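Cytosolic phospholipase A2 delta (Homo sapiens, PDB 5IZ5) hydrolyses glycerophospholipids at the sn-2 position in a calcium-dependent reaction, releasing a lysophospholipid and a fatty acid, with a preference for linoleic acid. Local coordinates at residues Q632-S635 with Q639-P642; Q311-D316 with A799-L804. The protein carries 3 engineered substitutions. All coordinates share one frame; numbering follows the deposited sequence.

Contact 1 of 2, residues Q632-S635 with Q639-P642; sequences QLDS and QLTP
Leu633 and Asp634 meet Gln639 and Leu640 where the chain leaves the C-terminal end of helix 631-634, turns through three intervening residues and runs on beside the helix end, within the PLA2c catalytic region. Apolar contact comes first. Methyl CD2 of Leu633 lies 4.0 Å from CB of Gln639, and the two side chains cross at about a right angle. Thr478 and Phe481 also touch Leu633.

A second group of contacts sets methyls against oxygens. CD2 of Leu633 is 3.9 Å from the carbonyl O of Gln639. CD2 of Leu640 is 3.6 Å from the carbonyl O of Leu633 and 3.6 Å from OD1 of Asp634, so one methyl serves both residues. The sister methyl CD1 of Leu640 reaches the backbone O of Asp634 at 3.9 Å. With chi1 at -69°, CG of Leu640 stands beside its own backbone N and anti to the carbonyl carbon, which carries the fork across to the helix end. Phe625 and Leu615 add further apolar cover to Leu640.

Three of these oxygens are bonded outside the two segments: Asp634 OD1 forms a salt bridge with Lys496 NZ, Asp634 O takes a hydrogen bond from Tyr619, and Lys472 NZ donates to Gln639 O. Just past the helix end, Ser635 OG donates to Gln632 O at 2.9 Å, tilted 25° from the carbonyl plane.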
ATOM      1  N   GLN B 632       2.698 -16.508  -9.552  1.00 82.32           N
ATOM      2  CA  GLN B 632       1.895 -17.639  -9.062  1.00 81.79           C
ATOM      3  C   GLN B 632       0.698 -17.169  -8.252  1.00 82.82           C
ATOM      4  O   GLN B 632      -0.439 -17.571  -8.505  1.00 82.92           O
ATOM      5  CB  GLN B 632       2.744 -18.571  -8.187  1.00 80.86           C
ATOM      6  CG  GLN B 632       4.112 -18.952  -8.777  1.00 79.33           C
ATOM      7  CD  GLN B 632       4.111 -20.246  -9.579  1.00 81.21           C
ATOM      8  OE1 GLN B 632       4.691 -20.307 -10.664  1.00 77.87           O
ATOM      9  NE2 GLN B 632       3.480 -21.289  -9.046  1.00 82.14           N
ATOM     10  N   LEU B 633       0.963 -16.337  -7.256  1.00 84.03           N
ATOM     11  CA  LEU B 633      -0.120 -15.776  -6.451  1.00 85.54           C
ATOM     12  C   LEU B 633      -1.086 -14.894  -7.255  1.00 86.17           C
ATOM     13  O   LEU B 633      -2.299 -14.884  -6.994  1.00 87.22           O
ATOM     14  CB  LEU B 633       0.449 -15.007  -5.234  1.00 86.06           C
ATOM     15  CG  LEU B 633      -0.114 -15.544  -3.920  1.00 87.42           C
ATOM     16  CD1 LEU B 633       0.821 -15.328  -2.739  1.00 87.37           C
ATOM     17  CD2 LEU B 633      -1.479 -14.942  -3.645  1.00 87.34           C
ATOM     18  N   ASP B 634      -0.566 -14.189  -8.252  1.00 83.35           N
ATOM     19  CA  ASP B 634      -1.393 -13.288  -9.051  1.00 80.16           C
ATOM     20  C   ASP B 634      -2.305 -14.021 -10.036  1.00 78.66           C
ATOM     21  O   ASP B 634      -3.370 -13.514 -10.388  1.00 77.89           O
ATOM     22  CB  ASP B 634      -0.519 -12.251  -9.753  1.00 79.51           C
ATOM     23  CG  ASP B 634       0.182 -11.330  -8.766  1.00 79.37           C
ATOM     24  OD1 ASP B 634      -0.217 -11.273  -7.584  1.00 80.96           O
ATOM     25  OD2 ASP B 634       1.146 -10.660  -9.157  1.00 79.72           O
ATOM     26  N   SER B 635      -1.913 -15.228 -10.445  1.00 76.41           N
ATOM     27  CA  SER B 635      -2.805 -16.074 -11.267  1.00 73.52           C
ATOM     28  C   SER B 635      -4.000 -16.634 -10.455  1.00 71.18           C
ATOM     29  O   SER B 635      -4.869 -17.307 -11.017  1.00 70.61           O
ATOM     30  CB  SER B 635      -2.031 -17.215 -11.962  1.00 72.61           C
ATOM     31  OG  SER B 635      -1.721 -18.269 -11.065  1.00 73.25           O
ATOM     32  N   GLN B 639      -7.463 -14.996  -4.378  1.00 59.09           N
ATOM     33  CA  GLN B 639      -6.469 -14.705  -3.337  1.00 57.92           C
ATOM     34  C   GLN B 639      -5.788 -13.337  -3.485  1.00 54.88           C
ATOM     35  O   GLN B 639      -4.799 -13.075  -2.806  1.00 52.79           O
ATOM     36  CB  GLN B 639      -5.387 -15.789  -3.314  1.00 62.03           C
ATOM     37  CG  GLN B 639      -5.912 -17.208  -3.489  1.00 68.11           C
ATOM     38  CD  GLN B 639      -4.822 -18.258  -3.329  1.00 72.70           C
ATOM     39  OE1 GLN B 639      -3.799 -18.222  -4.024  1.00 74.63           O
ATOM     40  NE2 GLN B 639      -5.032 -19.202  -2.412  1.00 75.65           N
ATOM     41  N   LEU B 640      -6.306 -12.469  -4.352  1.00 48.92           N
ATOM     42  CA  LEU B 640      -5.712 -11.136  -4.528  1.00 45.53           C
ATOM     43  C   LEU B 640      -6.228 -10.120  -3.507  1.00 42.38           C
ATOM     44  O   LEU B 640      -7.129 -10.419  -2.734  1.00 40.53           O
ATOM     45  CB  LEU B 640      -5.925 -10.645  -5.964  1.00 44.75           C
ATOM     46  CG  LEU B 640      -5.134 -11.403  -7.038  1.00 45.25           C
ATOM     47  CD1 LEU B 640      -5.249 -10.709  -8.383  1.00 45.63           C
ATOM     48  CD2 LEU B 640      -3.666 -11.555  -6.665  1.00 46.47           C
ATOM     49  N   THR B 641      -5.658  -8.913  -3.521  1.00 41.03           N
ATOM     50  CA  THR B 641      -5.929  -7.911  -2.481  1.00 39.60           C
ATOM     51  C   THR B 641      -7.360  -7.325  -2.424  1.00 40.86           C
ATOM     52  O   THR B 641      -7.823  -6.970  -1.329  1.00 38.93           O
ATOM     53  CB  THR B 641      -4.893  -6.754  -2.556  1.00 38.76           C
ATOM     54  OG1 THR B 641      -3.577  -7.281  -2.345  1.00 40.12           O
ATOM     55  CG2 THR B 641      -5.151  -5.671  -1.515  1.00 38.01           C
ATOM     56  N   PRO B 642      -8.059  -7.209  -3.573  1.00 40.02           N
ATOM     57  CA  PRO B 642      -9.378  -6.566  -3.544  1.00 42.88           C
ATOM     58  C   PRO B 642     -10.340  -7.142  -2.507  1.00 44.62           C
ATOM     59  O   PRO B 642     -11.103  -6.393  -1.910  1.00 46.06           O
ATOM     60  CB  PRO B 642      -9.902  -6.797  -4.964  1.00 40.80           C
ATOM     61  CG  PRO B 642      -8.670  -6.783  -5.791  1.00 41.24           C
ATOM     62  CD  PRO B 642      -7.654  -7.520  -4.956  1.00 41.03           C
TER

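Contact 2 of 2, residues Q311-D316 with A799-L804; sequences QALQLD and AILQAL
The peptide groups that follow Ala312 and Leu801 are the flat groups of this contact, and each is met by a methyl in a different way. CD2 of Leu801 lies over the face of the Ala312 peptide, 3.8 Å from Ala312 O and about 70° out of the plane there. CD1 of Leu313, 4.1 Å from Leu801 O, is tilted only about 25° from that carbonyl plane. Between these two approaches the leucines slide past each other in opposite directions, and their methyls, Leu313 CD1 and Leu801 CD2, come to 3.5 Å, tighter than ordinary van der Waals contact.

This is helix-end packing in the patatin-like alpha/beta catalytic domain. Helix 292-313 is running out, with Gln314 leaving helical geometry at a positive phi, and its last residues rest against the side of helix 797-810. Leu354, from a loop, touches Ala312, Leu801 and Leu804 and so bridges the two helices, while Leu672 of the central mixed sheet also packs on Leu804. Arg805 NH2 makes a weak hydrogen bond to Leu313 O. A chi2 of 28° sets CD1 of Leu313 against Leu801 and its CD2 against Leu804 CB, at 4.2 Å, and Ala312 CB reaches Leu801 CD2 at 4.4 Å.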
ATOM      1  N   GLN B 311      18.090  28.738 -18.752  1.00 63.50           N
ATOM      2  CA  GLN B 311      19.109  29.438 -17.978  1.00 65.65           C
ATOM      3  C   GLN B 311      20.309  28.554 -17.673  1.00 66.34           C
ATOM      4  O   GLN B 311      21.448  28.999 -17.778  1.00 68.38           O
ATOM      5  CB  GLN B 311      18.504  29.957 -16.676  1.00 70.57           C
ATOM      6  CG  GLN B 311      19.419  30.876 -15.882  1.00 77.03           C
ATOM      7  CD  GLN B 311      18.695  31.593 -14.753  1.00 83.09           C
ATOM      8  OE1 GLN B 311      17.462  31.669 -14.729  1.00 86.83           O
ATOM      9  NE2 GLN B 311      19.465  32.110 -13.801  1.00 86.35           N
ATOM     10  N   ALA B 312      20.053  27.301 -17.307  1.00 65.30           N
ATOM     11  CA  ALA B 312      21.122  26.387 -16.894  1.00 64.50           C
ATOM     12  C   ALA B 312      21.985  25.900 -18.061  1.00 63.41           C
ATOM     13  O   ALA B 312      23.190  25.724 -17.914  1.00 59.44           O
ATOM     14  CB  ALA B 312      20.531  25.201 -16.160  1.00 64.25           C
ATOM     15  N   LEU B 313      21.362  25.674 -19.212  1.00 64.18           N
ATOM     16  CA  LEU B 313      22.079  25.237 -20.412  1.00 65.42           C
ATOM     17  C   LEU B 313      22.424  26.396 -21.353  1.00 67.30           C
ATOM     18  O   LEU B 313      23.020  26.173 -22.408  1.00 66.78           O
ATOM     19  CB  LEU B 313      21.261  24.168 -21.151  1.00 65.45           C
ATOM     20  CG  LEU B 313      21.469  22.692 -20.776  1.00 66.07           C
ATOM     21  CD1 LEU B 313      21.916  22.488 -19.339  1.00 66.38           C
ATOM     22  CD2 LEU B 313      20.204  21.890 -21.048  1.00 65.32           C
ATOM     23  N   GLN B 314      22.063  27.623 -20.971  1.00 70.61           N
ATOM     24  CA  GLN B 314      22.276  28.802 -21.807  1.00 71.63           C
ATOM     25  C   GLN B 314      21.745  28.546 -23.213  1.00 70.11           C
ATOM     26  O   GLN B 314      22.463  28.719 -24.195  1.00 66.26           O
ATOM     27  CB  GLN B 314      23.766  29.183 -21.833  1.00 74.51           C
ATOM     28  CG  GLN B 314      24.331  29.611 -20.485  1.00 77.21           C
ATOM     29  CD  GLN B 314      23.797  30.958 -20.023  1.00 81.96           C
ATOM     30  OE1 GLN B 314      22.648  31.068 -19.582  1.00 84.66           O
ATOM     31  NE2 GLN B 314      24.628  31.995 -20.124  1.00 84.05           N
ATOM     32  N   LEU B 315      20.485  28.118 -23.294  1.00 71.48           N
ATOM     33  CA  LEU B 315      19.877  27.710 -24.556  1.00 74.23           C
ATOM     34  C   LEU B 315      19.530  28.901 -25.433  1.00 78.60           C
ATOM     35  O   LEU B 315      18.961  29.897 -24.965  1.00 76.59           O
ATOM     36  CB  LEU B 315      18.605  26.880 -24.320  1.00 76.20           C
ATOM     37  CG  LEU B 315      18.736  25.521 -23.632  1.00 76.92           C
ATOM     38  CD1 LEU B 315      17.359  24.905 -23.423  1.00 78.00           C
ATOM     39  CD2 LEU B 315      19.622  24.574 -24.430  1.00 76.49           C
ATOM     40  N   ASP B 316      19.861  28.757 -26.716  1.00 83.15           N
ATOM     41  CA  ASP B 316      19.500  29.703 -27.767  1.00 84.77           C
ATOM     42  C   ASP B 316      18.051  30.177 -27.618  1.00 83.70           C
ATOM     43  O   ASP B 316      17.791  31.342 -27.300  1.00 81.94           O
ATOM     44  CB  ASP B 316      19.723  29.041 -29.148  1.00 85.77           C
ATOM     45  CG  ASP B 316      19.606  27.507 -29.099  1.00 85.23           C
ATOM     46  OD1 ASP B 316      20.547  26.843 -28.601  1.00 81.06           O
ATOM     47  OD2 ASP B 316      18.577  26.967 -29.550  1.00 86.46           O
ATOM     48  N   ALA B 799      28.574  16.629 -15.542  1.00 49.43           N
ATOM     49  CA  ALA B 799      27.882  15.403 -15.945  1.00 48.75           C
ATOM     50  C   ALA B 799      26.361  15.587 -15.975  1.00 47.50           C
ATOM     51  O   ALA B 799      25.685  15.064 -16.864  1.00 47.00           O
ATOM     52  CB  ALA B 799      28.255  14.256 -15.018  1.00 49.89           C
ATOM     53  N   ILE B 800      25.829  16.335 -15.010  1.00 49.18           N
ATOM     54  CA  ILE B 800      24.381  16.577 -14.930  1.00 50.86           C
ATOM     55  C   ILE B 800      23.914  17.410 -16.121  1.00 52.66           C
ATOM     56  O   ILE B 800      22.912  17.075 -16.766  1.00 49.83           O
ATOM     57  CB  ILE B 800      23.975  17.275 -13.613  1.00 50.23           C
ATOM     58  CG1 ILE B 800      24.312  16.392 -12.413  1.00 50.89           C
ATOM     59  CG2 ILE B 800      22.481  17.573 -13.598  1.00 50.08           C
ATOM     60  CD1 ILE B 800      24.295  17.125 -11.087  1.00 50.36           C
ATOM     61  N   LEU B 801      24.650  18.484 -16.414  1.00 54.66           N
ATOM     62  CA  LEU B 801      24.321  19.352 -17.546  1.00 55.20           C
ATOM     63  C   LEU B 801      24.406  18.592 -18.866  1.00 54.88           C
ATOM     64  O   LEU B 801      23.546  18.746 -19.729  1.00 55.28           O
ATOM     65  CB  LEU B 801      25.233  20.583 -17.575  1.00 53.63           C
ATOM     66  CG  LEU B 801      25.103  21.553 -16.395  1.00 53.26           C
ATOM     67  CD1 LEU B 801      26.227  22.578 -16.408  1.00 53.87           C
ATOM     68  CD2 LEU B 801      23.755  22.254 -16.378  1.00 53.75           C
ATOM     69  N   GLN B 802      25.442  17.773 -19.014  1.00 56.52           N
ATOM     70  CA  GLN B 802      25.582  16.899 -20.181  1.00 58.00           C
ATOM     71  C   GLN B 802      24.397  15.953 -20.345  1.00 56.46           C
ATOM     72  O   GLN B 802      23.884  15.789 -21.447  1.00 57.13           O
ATOM     73  CB  GLN B 802      26.882  16.108 -20.107  1.00 60.74           C
ATOM     74  CG  GLN B 802      27.213  15.354 -21.389  1.00 63.91           C
ATOM     75  CD  GLN B 802      28.156  14.190 -21.152  1.00 68.79           C
ATOM     76  OE1 GLN B 802      29.176  14.347 -20.483  1.00 71.60           O
ATOM     77  NE2 GLN B 802      27.824  13.015 -21.698  1.00 70.19           N
ATOM     78  N   ALA B 803      23.970  15.330 -19.250  1.00 55.31           N
ATOM     79  CA  ALA B 803      22.827  14.417 -19.287  1.00 53.91           C
ATOM     80  C   ALA B 803      21.554  15.172 -19.631  1.00 52.08           C
ATOM     81  O   ALA B 803      20.731  14.690 -20.411  1.00 51.66           O
ATOM     82  CB  ALA B 803      22.667  13.695 -17.964  1.00 54.33           C
ATOM     83  N   LEU B 804      21.404  16.365 -19.065  1.00 52.62           N
ATOM     84  CA  LEU B 804      20.273  17.222 -19.400  1.00 55.41           C
ATOM     85  C   LEU B 804      20.245  17.558 -20.894  1.00 57.87           C
ATOM     86  O   LEU B 804      19.178  17.528 -21.509  1.00 60.11           O
ATOM     87  CB  LEU B 804      20.285  18.500 -18.560  1.00 54.45           C
ATOM     88  CG  LEU B 804      19.849  18.326 -17.106  1.00 55.24           C
ATOM     89  CD1 LEU B 804      20.229  19.540 -16.275  1.00 55.46           C
ATOM     90  CD2 LEU B 804      18.356  18.057 -17.006  1.00 55.91           C
TER

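Both contacts belong to the PLA2c region, yet their centres are 46 Å apart and their nearest atoms about 34 Å. They border one mixed sheet at different strands: contact 1 through Thr641, bonded to Glu483 of strand 482-487, contact 2 through Leu672 of strand 672-676 and Leu732 of strand 730-734. Along the chain contact 1 is nested inside the long loop that contact 2 closes, which also contains the nucleophile Ser365. Contact 2 thus ties distant chain ends of the catalytic region together. Contact 1 is local and more central; it packs near strand 614-615, which pairs with strand 160-172, probably part of the second C2-type domain.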